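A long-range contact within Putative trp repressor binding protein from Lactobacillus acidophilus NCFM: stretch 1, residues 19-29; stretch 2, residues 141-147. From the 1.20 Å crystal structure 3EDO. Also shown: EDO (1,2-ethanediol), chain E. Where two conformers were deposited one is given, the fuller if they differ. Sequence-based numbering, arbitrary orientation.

Stretch 1 19-29: KMAEKINSEIK
Stretch 2 (141-147) RDDSEVD

Residues 19-27 form the end of a helix that begins earlier in the chain; Ile28 is the first to leave helical geometry (phi/psi -112/110). Against it lies a turning segment: a type II' turn from Arg141 to Ser144, with Asp142 at 54/-138 and Asp143 at -102/21, runs into a type I turn from Asp143 to Val146, and Glu145 then occupies the N-cap position of the helix that starts at Val146. The register is set by Met20 with Asp142 and Ile24 with Asp143, each pair of CA atoms 6.5 Å apart. Together the stretches bury 331 Å².

Met20, a selenomethionine, points its CA-to-CB bond toward the turn and folds over it (chi t, p, p), placing SE 3.8 Å from Asp143 N and CE 3.6 Å from Asp142 OD1. One helical turn on, Lys23 is extended, all four chi angles t. Its NZ stops 4.0 Å from Asp143 OD2, beyond salt-bridge range, and water completes the link: one molecule accepts from Lys23 NZ (2.9 Å) and donates to Asp143 OD1 (2.7 Å).

Ile24 (m, t) leaves the backbone sideways, yet its end reaches the turn, with CG1 3.8 Å from Asp143 CB and CD1 4.1 Å from Val146 CG2. Glu27 (m, t) brings OE2 to 2.4 Å from OD2 of Asp143, whose chi1 is p. Two carboxylates would repel at this distance, so one group probably carries a proton. Glu27 OE1 also lies 3.5 Å from C1 of an ethanediol, whose O1 donates to Asp147 OD1 (2.7 Å).

Ile28 (m, t) closes the contact beyond the helix, its CG1 3.9 Å from CG1 of Val146 (chi1 t). Val146, buried, thus receives both isoleucines, giving the acidic contact an apolar flank.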

# COMPACT_ATOMS: atom_id res chain seq x y z
N LYS A 19 -9.40 8.29 0.47
CA LYS A 19 -9.40 9.73 0.75
C LYS A 19 -7.99 10.24 1.04
O LYS A 19 -7.58 11.30 0.56
CB LYS A 19 -10.32 10.06 1.92
CG LYS A 19 -11.79 9.91 1.59
CD LYS A 19 -12.69 10.41 2.72
CE LYS A 19 -12.57 9.59 3.94
NZ LYS A 19 -13.76 9.80 4.85
N MSE A 20 -7.23 9.47 1.82
CA MSE A 20 -5.85 9.87 2.12
C MSE A 20 -4.96 9.88 0.88
O MSE A 20 -4.13 10.77 0.70
CB MSE A 20 -5.26 8.96 3.20
CG MSE A 20 -3.86 9.35 3.65
SE MSE A 20 -3.68 11.15 4.32
CE MSE A 20 -4.99 11.08 5.73
N ALA A 21 -5.13 8.88 0.03
CA ALA A 21 -4.36 8.82 -1.22
C ALA A 21 -4.67 10.02 -2.13
O ALA A 21 -3.76 10.58 -2.75
CB ALA A 21 -4.66 7.49 -1.95
N GLU A 22 -5.94 10.41 -2.17
CA GLU A 22 -6.38 11.58 -2.93
C GLU A 22 -5.75 12.84 -2.35
O GLU A 22 -5.27 13.71 -3.11
CB GLU A 22 -7.93 11.64 -2.95
CG GLU A 22 -8.54 10.57 -3.83
CD GLU A 22 -10.01 10.33 -3.60
OE1 GLU A 22 -10.52 10.69 -2.53
OE2 GLU A 22 -10.62 9.73 -4.49
N LYS A 23 -5.70 12.97 -1.03
CA LYS A 23 -5.06 14.10 -0.38
C LYS A 23 -3.57 14.16 -0.71
O LYS A 23 -3.04 15.22 -1.05
CB LYS A 23 -5.28 14.04 1.14
CG LYS A 23 -4.64 15.18 1.92
CD LYS A 23 -4.95 15.06 3.43
CE LYS A 23 -4.55 16.26 4.22
NZ LYS A 23 -4.95 16.08 5.64
N ILE A 24 -2.88 13.02 -0.63
CA ILE A 24 -1.46 12.97 -0.96
C ILE A 24 -1.25 13.31 -2.43
O ILE A 24 -0.31 14.05 -2.77
CB ILE A 24 -0.86 11.60 -0.56
CG1 ILE A 24 -0.86 11.48 0.97
CG2 ILE A 24 0.57 11.45 -1.14
CD1 ILE A 24 -0.45 10.12 1.50
N ASN A 25 -2.12 12.82 -3.31
CA ASN A 25 -2.05 13.19 -4.74
C ASN A 25 -2.07 14.70 -4.92
O ASN A 25 -1.26 15.27 -5.68
CB ASN A 25 -3.22 12.50 -5.47
CG ASN A 25 -3.22 12.69 -6.99
OD1 ASN A 25 -2.17 12.82 -7.66
ND2 ASN A 25 -4.41 12.63 -7.56
N SER A 26 -2.94 15.37 -4.18
CA SER A 26 -3.07 16.83 -4.25
C SER A 26 -1.84 17.57 -3.71
O SER A 26 -1.58 18.73 -4.08
CB SER A 26 -4.33 17.30 -3.51
OG SER A 26 -4.17 17.35 -2.10
N GLU A 27 -1.09 16.90 -2.83
CA GLU A 27 0.11 17.46 -2.19
C GLU A 27 1.37 17.31 -3.02
O GLU A 27 2.32 18.06 -2.82
CB GLU A 27 0.36 16.73 -0.85
CG GLU A 27 -0.63 17.04 0.23
CD GLU A 27 -0.50 16.17 1.47
OE1 GLU A 27 0.29 15.21 1.47
OE2 GLU A 27 -1.21 16.44 2.47
N ILE A 28 1.42 16.33 -3.91
CA ILE A 28 2.64 16.03 -4.65
C ILE A 28 2.44 16.38 -6.11
O ILE A 28 1.70 15.75 -6.85
CB ILE A 28 3.02 14.53 -4.52
CG1 ILE A 28 3.15 14.10 -3.05
CG2 ILE A 28 4.32 14.27 -5.29
CD1 ILE A 28 3.47 12.63 -2.86
N LYS A 29 3.13 17.43 -6.52
CA LYS A 29 3.02 17.93 -7.89
C LYS A 29 3.33 16.85 -8.92
O LYS A 29 4.34 16.13 -8.82
CB LYS A 29 3.97 19.11 -8.04
CG LYS A 29 3.93 19.80 -9.39
CD LYS A 29 4.78 21.06 -9.41
N ARG A 141 2.19 7.03 9.11
CA ARG A 141 0.76 7.23 9.11
C ARG A 141 0.37 8.43 8.26
O ARG A 141 1.02 9.49 8.31
CB ARG A 141 0.27 7.48 10.54
CG ARG A 141 -1.21 7.33 10.71
CD ARG A 141 -1.63 7.67 12.13
NE ARG A 141 -3.04 7.30 12.29
CZ ARG A 141 -3.72 7.39 13.44
NH1 ARG A 141 -3.14 7.84 14.54
NH2 ARG A 141 -4.98 7.03 13.47
N ASP A 142 -0.73 8.30 7.55
CA ASP A 142 -1.32 9.41 6.81
C ASP A 142 -0.25 10.04 5.90
O ASP A 142 0.54 9.34 5.27
CB ASP A 142 -1.98 10.42 7.80
CG ASP A 142 -3.04 9.78 8.67
OD1 ASP A 142 -3.68 8.80 8.26
OD2 ASP A 142 -3.22 10.30 9.80
N ASP A 143 -0.24 11.36 5.84
CA ASP A 143 0.73 12.13 5.05
C ASP A 143 1.84 12.70 5.90
O ASP A 143 2.54 13.63 5.46
CB ASP A 143 0.02 13.25 4.27
CG ASP A 143 -0.68 14.27 5.16
OD1 ASP A 143 -0.81 14.02 6.37
OD2 ASP A 143 -1.11 15.33 4.65
N SER A 144 2.04 12.13 7.09
CA SER A 144 3.00 12.64 8.05
C SER A 144 4.44 12.71 7.59
O SER A 144 5.21 13.51 8.18
CB SER A 144 2.91 11.87 9.36
OG SER A 144 3.34 10.54 9.24
N GLU A 145 4.83 11.88 6.62
CA GLU A 145 6.21 11.87 6.14
C GLU A 145 6.33 12.11 4.65
O GLU A 145 7.41 11.92 4.09
CB GLU A 145 6.94 10.59 6.56
CG GLU A 145 7.14 10.42 8.06
CD GLU A 145 8.16 11.37 8.66
OE1 GLU A 145 8.56 12.37 8.01
OE2 GLU A 145 8.52 11.15 9.84
N VAL A 146 5.27 12.58 4.02
CA VAL A 146 5.33 12.89 2.59
C VAL A 146 6.45 13.88 2.25
O VAL A 146 7.16 13.68 1.26
CB VAL A 146 3.96 13.37 2.10
CG1 VAL A 146 4.05 14.11 0.79
CG2 VAL A 146 3.01 12.16 2.02
N ASP A 147 6.62 14.93 3.04
CA ASP A 147 7.71 15.87 2.75
C ASP A 147 9.06 15.17 2.81
O ASP A 147 9.91 15.32 1.92
CB ASP A 147 7.73 17.05 3.71
CG ASP A 147 6.53 17.94 3.63
OD1 ASP A 147 5.64 17.77 2.77
OD2 ASP A 147 6.51 18.89 4.46
C1 EDO E . 2.61 17.19 3.27
O1 EDO E . 3.01 18.16 2.30
C2 EDO E . 2.19 17.90 4.54
O2 EDO E . 3.24 17.76 5.51
O HOH W 1 -3.46 14.00 7.02
O HOH W 2 -1.82 17.44 6.15